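Glycosylation Associate Protein 2 (Streptococcus agalactiae serotype V, PDB 6OYC) probably takes part, together with its partners Gap1 and Gap3, in the glycosylation and secretion of a serine-rich adhesin through the accessory Sec system. Local coordinates at residues Ser61-Ser75 with Glu85-Thr98. Numbering follows the deposited sequence.
Sequences SALLLTEQTYGPELS and EVFYPKDKHATGIT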
loop_
_atom_site.group_PDB
_atom_site.type_symbol
_atom_site.label_atom_id
_atom_site.label_comp_id
_atom_site.label_asym_id
_atom_site.label_seq_id
_atom_site.Cartn_x
_atom_site.Cartn_y
_atom_site.Cartn_z
ATOM N N SER B 61 -16.769 3.655 -14.184
ATOM C CA SER B 61 -15.676 3.132 -13.376
ATOM C C SER B 61 -14.584 2.450 -14.193
ATOM O O SER B 61 -13.479 2.223 -13.674
ATOM C CB SER B 61 -16.235 2.156 -12.335
ATOM O OG SER B 61 -16.878 2.866 -11.301
ATOM N N ALA B 62 -14.853 2.118 -15.450
ATOM C CA ALA B 62 -13.808 1.535 -16.279
ATOM C C ALA B 62 -14.093 1.810 -17.746
ATOM O O ALA B 62 -15.251 1.945 -18.167
ATOM C CB ALA B 62 -13.667 0.024 -16.047
ATOM N N LEU B 63 -13.016 1.890 -18.514
ATOM C CA LEU B 63 -13.064 1.947 -19.968
ATOM C C LEU B 63 -12.510 0.628 -20.484
ATOM O O LEU B 63 -11.342 0.305 -20.242
ATOM C CB LEU B 63 -12.249 3.131 -20.500
ATOM C CG LEU B 63 -12.036 3.191 -22.021
ATOM C CD1 LEU B 63 -13.384 3.293 -22.717
ATOM C CD2 LEU B 63 -11.107 4.369 -22.423
ATOM N N LEU B 64 -13.336 -0.130 -21.188
ATOM C CA LEU B 64 -12.944 -1.446 -21.670
ATOM C C LEU B 64 -12.697 -1.357 -23.167
ATOM O O LEU B 64 -13.623 -1.114 -23.947
ATOM C CB LEU B 64 -13.999 -2.502 -21.348
ATOM C CG LEU B 64 -13.653 -3.860 -21.968
ATOM C CD1 LEU B 64 -12.277 -4.350 -21.504
ATOM C CD2 LEU B 64 -14.737 -4.880 -21.674
ATOM N N LEU B 65 -11.457 -1.578 -23.566
ATOM C CA LEU B 65 -11.055 -1.472 -24.964
ATOM C C LEU B 65 -10.854 -2.886 -25.496
ATOM O O LEU B 65 -9.948 -3.599 -25.055
ATOM C CB LEU B 65 -9.786 -0.625 -25.093
ATOM C CG LEU B 65 -9.912 0.826 -24.604
ATOM C CD1 LEU B 65 -8.579 1.596 -24.722
ATOM C CD2 LEU B 65 -11.024 1.556 -25.355
ATOM N N THR B 66 -11.702 -3.305 -26.426
ATOM C CA THR B 66 -11.642 -4.687 -26.881
ATOM C C THR B 66 -10.959 -4.868 -28.231
ATOM O O THR B 66 -10.822 -6.012 -28.667
ATOM C CB THR B 66 -13.046 -5.303 -26.937
ATOM O OG1 THR B 66 -13.880 -4.527 -27.809
ATOM C CG2 THR B 66 -13.678 -5.371 -25.527
ATOM N N GLU B 67 -10.518 -3.795 -28.898
ATOM C CA GLU B 67 -9.881 -3.900 -30.210
ATOM C C GLU B 67 -8.384 -3.627 -30.117
ATOM O O GLU B 67 -7.891 -3.000 -29.173
ATOM C CB GLU B 67 -10.499 -2.923 -31.220
ATOM C CG GLU B 67 -12.005 -2.904 -31.231
ATOM C CD GLU B 67 -12.584 -4.280 -31.496
ATOM O OE1 GLU B 67 -12.145 -4.934 -32.471
ATOM O OE2 GLU B 67 -13.472 -4.709 -30.723
ATOM N N GLN B 68 -7.648 -4.097 -31.127
ATOM C CA GLN B 68 -6.205 -3.889 -31.104
ATOM C C GLN B 68 -5.847 -2.428 -31.346
ATOM O O GLN B 68 -4.982 -1.868 -30.656
ATOM C CB GLN B 68 -5.517 -4.769 -32.135
ATOM C CG GLN B 68 -4.071 -4.370 -32.291
ATOM C CD GLN B 68 -3.195 -5.505 -32.740
ATOM O OE1 GLN B 68 -2.236 -5.865 -32.059
ATOM N NE2 GLN B 68 -3.510 -6.073 -33.897
ATOM N N THR B 69 -6.505 -1.795 -32.310
ATOM C CA THR B 69 -6.129 -0.469 -32.767
ATOM C C THR B 69 -7.360 0.417 -32.880
ATOM O O THR B 69 -8.397 -0.014 -33.392
ATOM C CB THR B 69 -5.417 -0.568 -34.131
ATOM O OG1 THR B 69 -4.311 -1.482 -34.022
ATOM C CG2 THR B 69 -4.934 0.816 -34.595
ATOM N N TYR B 70 -7.252 1.651 -32.404
ATOM C CA TYR B 70 -8.319 2.625 -32.590
ATOM C C TYR B 70 -7.811 3.781 -33.440
ATOM O O TYR B 70 -6.611 4.033 -33.527
ATOM C CB TYR B 70 -8.840 3.160 -31.250
ATOM C CG TYR B 70 -9.495 2.084 -30.419
ATOM C CD1 TYR B 70 -8.726 1.126 -29.783
ATOM C CD2 TYR B 70 -10.876 2.018 -30.290
ATOM C CE1 TYR B 70 -9.306 0.134 -29.041
ATOM C CE2 TYR B 70 -11.469 1.022 -29.550
ATOM C CZ TYR B 70 -10.673 0.083 -28.927
ATOM O OH TYR B 70 -11.226 -0.913 -28.187
ATOM N N GLY B 71 -8.749 4.492 -34.064
ATOM C CA GLY B 71 -8.434 5.716 -34.731
ATOM C C GLY B 71 -8.068 6.815 -33.753
ATOM O O GLY B 71 -8.078 6.625 -32.530
ATOM N N PRO B 72 -7.752 7.995 -34.293
ATOM C CA PRO B 72 -7.277 9.093 -33.426
ATOM C C PRO B 72 -8.299 9.549 -32.397
ATOM O O PRO B 72 -7.911 10.158 -31.398
ATOM C CB PRO B 72 -6.948 10.227 -34.419
ATOM C CG PRO B 72 -7.032 9.613 -35.804
ATOM C CD PRO B 72 -7.861 8.376 -35.715
ATOM N N GLU B 73 -9.590 9.292 -32.607
ATOM C CA GLU B 73 -10.599 9.770 -31.660
ATOM C C GLU B 73 -10.459 9.172 -30.255
ATOM O O GLU B 73 -10.889 9.813 -29.287
ATOM C CB GLU B 73 -11.990 9.489 -32.205
ATOM C CG GLU B 73 -12.254 10.179 -33.536
ATOM C CD GLU B 73 -11.892 9.310 -34.734
ATOM O OE1 GLU B 73 -12.333 9.652 -35.853
ATOM O OE2 GLU B 73 -11.167 8.294 -34.558
ATOM N N LEU B 74 -9.841 7.991 -30.111
ATOM C CA LEU B 74 -9.638 7.399 -28.787
ATOM C C LEU B 74 -9.044 8.402 -27.805
ATOM O O LEU B 74 -9.404 8.415 -26.617
ATOM C CB LEU B 74 -8.745 6.157 -28.890
ATOM C CG LEU B 74 -8.317 5.443 -27.606
ATOM C CD1 LEU B 74 -9.475 4.677 -26.984
ATOM C CD2 LEU B 74 -7.134 4.508 -27.872
ATOM N N SER B 75 -8.156 9.276 -28.286
ATOM C CA SER B 75 -7.529 10.254 -27.402
ATOM C C SER B 75 -8.554 11.161 -26.729
ATOM O O SER B 75 -8.324 11.641 -25.610
ATOM C CB SER B 75 -6.536 11.100 -28.191
ATOM O OG SER B 75 -5.478 10.308 -28.673
ATOM N N GLU B 85 -7.861 2.799 -14.849
ATOM C CA GLU B 85 -9.266 2.568 -15.167
ATOM C C GLU B 85 -9.465 2.056 -16.580
ATOM O O GLU B 85 -10.604 1.837 -16.996
ATOM C CB GLU B 85 -10.089 3.845 -14.965
ATOM C CG GLU B 85 -10.241 4.231 -13.499
ATOM C CD GLU B 85 -11.198 5.404 -13.284
ATOM O OE1 GLU B 85 -11.640 6.029 -14.279
ATOM O OE2 GLU B 85 -11.483 5.709 -12.106
ATOM N N VAL B 86 -8.393 1.865 -17.337
ATOM C CA VAL B 86 -8.490 1.485 -18.737
ATOM C C VAL B 86 -8.024 0.045 -18.873
ATOM O O VAL B 86 -7.052 -0.371 -18.223
ATOM C CB VAL B 86 -7.666 2.441 -19.625
ATOM C CG1 VAL B 86 -7.741 2.029 -21.102
ATOM C CG2 VAL B 86 -8.180 3.861 -19.429
ATOM N N PHE B 87 -8.721 -0.720 -19.715
ATOM C CA PHE B 87 -8.449 -2.142 -19.846
ATOM C C PHE B 87 -8.319 -2.532 -21.308
ATOM O O PHE B 87 -9.093 -2.080 -22.157
ATOM C CB PHE B 87 -9.556 -2.947 -19.143
ATOM C CG PHE B 87 -9.559 -2.744 -17.669
ATOM C CD1 PHE B 87 -10.173 -1.623 -17.113
ATOM C CD2 PHE B 87 -8.910 -3.642 -16.830
ATOM C CE1 PHE B 87 -10.153 -1.400 -15.739
ATOM C CE2 PHE B 87 -8.894 -3.434 -15.456
ATOM C CZ PHE B 87 -9.520 -2.306 -14.906
ATOM N N TYR B 88 -7.355 -3.407 -21.590
ATOM C CA TYR B 88 -6.932 -3.666 -22.953
ATOM C C TYR B 88 -6.367 -5.079 -22.999
ATOM O O TYR B 88 -5.748 -5.511 -22.018
ATOM C CB TYR B 88 -5.881 -2.628 -23.375
ATOM C CG TYR B 88 -5.331 -2.762 -24.782
ATOM C CD1 TYR B 88 -5.948 -2.117 -25.849
ATOM C CD2 TYR B 88 -4.175 -3.502 -25.038
ATOM C CE1 TYR B 88 -5.451 -2.229 -27.145
ATOM C CE2 TYR B 88 -3.663 -3.616 -26.338
ATOM C CZ TYR B 88 -4.307 -2.970 -27.382
ATOM O OH TYR B 88 -3.831 -3.061 -28.668
ATOM N N PRO B 89 -6.585 -5.827 -24.079
ATOM C CA PRO B 89 -6.208 -7.246 -24.068
ATOM C C PRO B 89 -4.710 -7.429 -23.886
ATOM O O PRO B 89 -3.896 -6.705 -24.472
ATOM C CB PRO B 89 -6.678 -7.750 -25.438
ATOM C CG PRO B 89 -7.717 -6.776 -25.853
ATOM C CD PRO B 89 -7.243 -5.456 -25.344
ATOM N N LYS B 90 -4.357 -8.389 -23.026
ATOM C CA LYS B 90 -2.954 -8.724 -22.825
ATOM C C LYS B 90 -2.332 -9.248 -24.119
ATOM O O LYS B 90 -1.156 -8.996 -24.390
ATOM C CB LYS B 90 -2.812 -9.736 -21.678
ATOM C CG LYS B 90 -1.410 -10.337 -21.548
ATOM C CD LYS B 90 -1.193 -11.093 -20.230
ATOM C CE LYS B 90 -0.372 -10.274 -19.215
ATOM N NZ LYS B 90 1.057 -10.067 -19.622
ATOM N N ASP B 91 -3.118 -9.937 -24.945
ATOM C CA ASP B 91 -2.629 -10.622 -26.136
ATOM C C ASP B 91 -2.549 -9.725 -27.366
ATOM O O ASP B 91 -2.311 -10.232 -28.463
ATOM C CB ASP B 91 -3.510 -11.850 -26.443
ATOM C CG ASP B 91 -4.905 -11.477 -26.990
ATOM O OD1 ASP B 91 -5.254 -10.276 -27.031
ATOM O OD2 ASP B 91 -5.670 -12.398 -27.382
ATOM N N LYS B 92 -2.777 -8.425 -27.228
ATOM C CA LYS B 92 -2.735 -7.512 -28.356
ATOM C C LYS B 92 -1.521 -6.603 -28.238
ATOM O O LYS B 92 -1.135 -6.204 -27.133
ATOM C CB LYS B 92 -4.014 -6.680 -28.427
ATOM C CG LYS B 92 -5.254 -7.464 -28.823
ATOM C CD LYS B 92 -5.101 -8.105 -30.204
ATOM C CE LYS B 92 -6.296 -9.000 -30.543
ATOM N NZ LYS B 92 -6.055 -9.928 -31.690
ATOM N N HIS B 93 -0.908 -6.291 -29.381
ATOM C CA HIS B 93 0.227 -5.375 -29.434
ATOM C C HIS B 93 -0.246 -4.009 -29.909
ATOM O O HIS B 93 -0.710 -3.867 -31.045
ATOM C CB HIS B 93 1.337 -5.881 -30.349
ATOM C CG HIS B 93 2.553 -5.005 -30.322
ATOM N ND1 HIS B 93 3.483 -5.056 -29.302
ATOM C CD2 HIS B 93 2.963 -4.018 -31.157
ATOM C CE1 HIS B 93 4.423 -4.152 -29.521
ATOM N NE2 HIS B 93 4.133 -3.511 -30.641
ATOM N N ALA B 94 -0.118 -3.013 -29.044
ATOM C CA ALA B 94 -0.609 -1.674 -29.326
ATOM C C ALA B 94 0.483 -0.814 -29.951
ATOM O O ALA B 94 1.653 -0.885 -29.559
ATOM C CB ALA B 94 -1.113 -1.012 -28.043
ATOM N N THR B 95 0.087 0.014 -30.917
ATOM C CA THR B 95 0.992 0.968 -31.546
ATOM C C THR B 95 0.284 2.314 -31.698
ATOM O O THR B 95 -0.882 2.478 -31.327
ATOM C CB THR B 95 1.475 0.472 -32.912
ATOM O OG1 THR B 95 0.368 0.467 -33.814
ATOM C CG2 THR B 95 2.039 -0.936 -32.839
ATOM N N GLY B 96 1.006 3.285 -32.251
ATOM C CA GLY B 96 0.452 4.584 -32.575
ATOM C C GLY B 96 -0.134 5.293 -31.368
ATOM O O GLY B 96 0.346 5.173 -30.239
ATOM N N ILE B 97 -1.200 6.054 -31.616
ATOM C CA ILE B 97 -1.826 6.811 -30.544
ATOM C C ILE B 97 -2.580 5.900 -29.587
ATOM O O ILE B 97 -2.808 6.282 -28.432
ATOM C CB ILE B 97 -2.764 7.884 -31.118
ATOM C CG1 ILE B 97 -3.749 7.236 -32.094
ATOM C CG2 ILE B 97 -1.950 8.991 -31.784
ATOM C CD1 ILE B 97 -5.091 6.923 -31.484
ATOM N N THR B 98 -3.002 4.719 -30.054
ATOM C CA THR B 98 -3.572 3.732 -29.148
ATOM C C THR B 98 -2.602 3.430 -28.021
ATOM O O THR B 98 -2.954 3.541 -26.838
ATOM C CB THR B 98 -3.938 2.447 -29.904
ATOM O OG1 THR B 98 -4.941 2.724 -30.899
ATOM C CG2 THR B 98 -4.462 1.398 -28.924
HETATM O O HOH W 1 -12.862 3.366 -11.448
HETATM O O HOH W 2 -2.701 -0.216 -31.681
HETATM O O HOH W 3 -3.436 9.083 -27.343
#
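The phenol of Y88 reaches past the end of its strand to the loop after 62-65, where OH donates to Q68 O at 2.6 Å, in the carbonyl plane and on a lone pair. With CG anti to the backbone N (chi1 180°), the ring extends far enough to bring its edge against L65 CB and Q68 O, while P89 CD lies over one face, toward the rim. Q68, itself extended, crosses this ring obliquely; its amide orientation is doubtful, since OE1 lies 2.7 Å from H93 O, another acceptor, and K92 CD rests on its CB at 3.9 Å. Water 2 binds Q68 O as well and accepts from T95 N. T98 OG1 sits at the edge of the Y70 ring and accepts a nearly straight bond from Y70 N (3.0 Å, 171°); the side chain of L74 crosses T98 at about a right angle, CD2 against T98 CA. Y70 OH, in turn, is held by E67 N and bonded to V11 O. Strands 62-65 and 86-89 are neighbours in the five-stranded parallel sheet of the N-terminal region, order 2-1-3-4-5, joined by backbone bonds L63 N to E85 O, F87 N to L63 O and L65 N to F87 O. On one face of this sheet the side chains of L64 and F87 cross at about a right angle, CD1 3.9 Å from CB; F122 packs edge-to-face with the F87 ring. L65 CD1 instead leans on V86 CG1, 3.7 Å away.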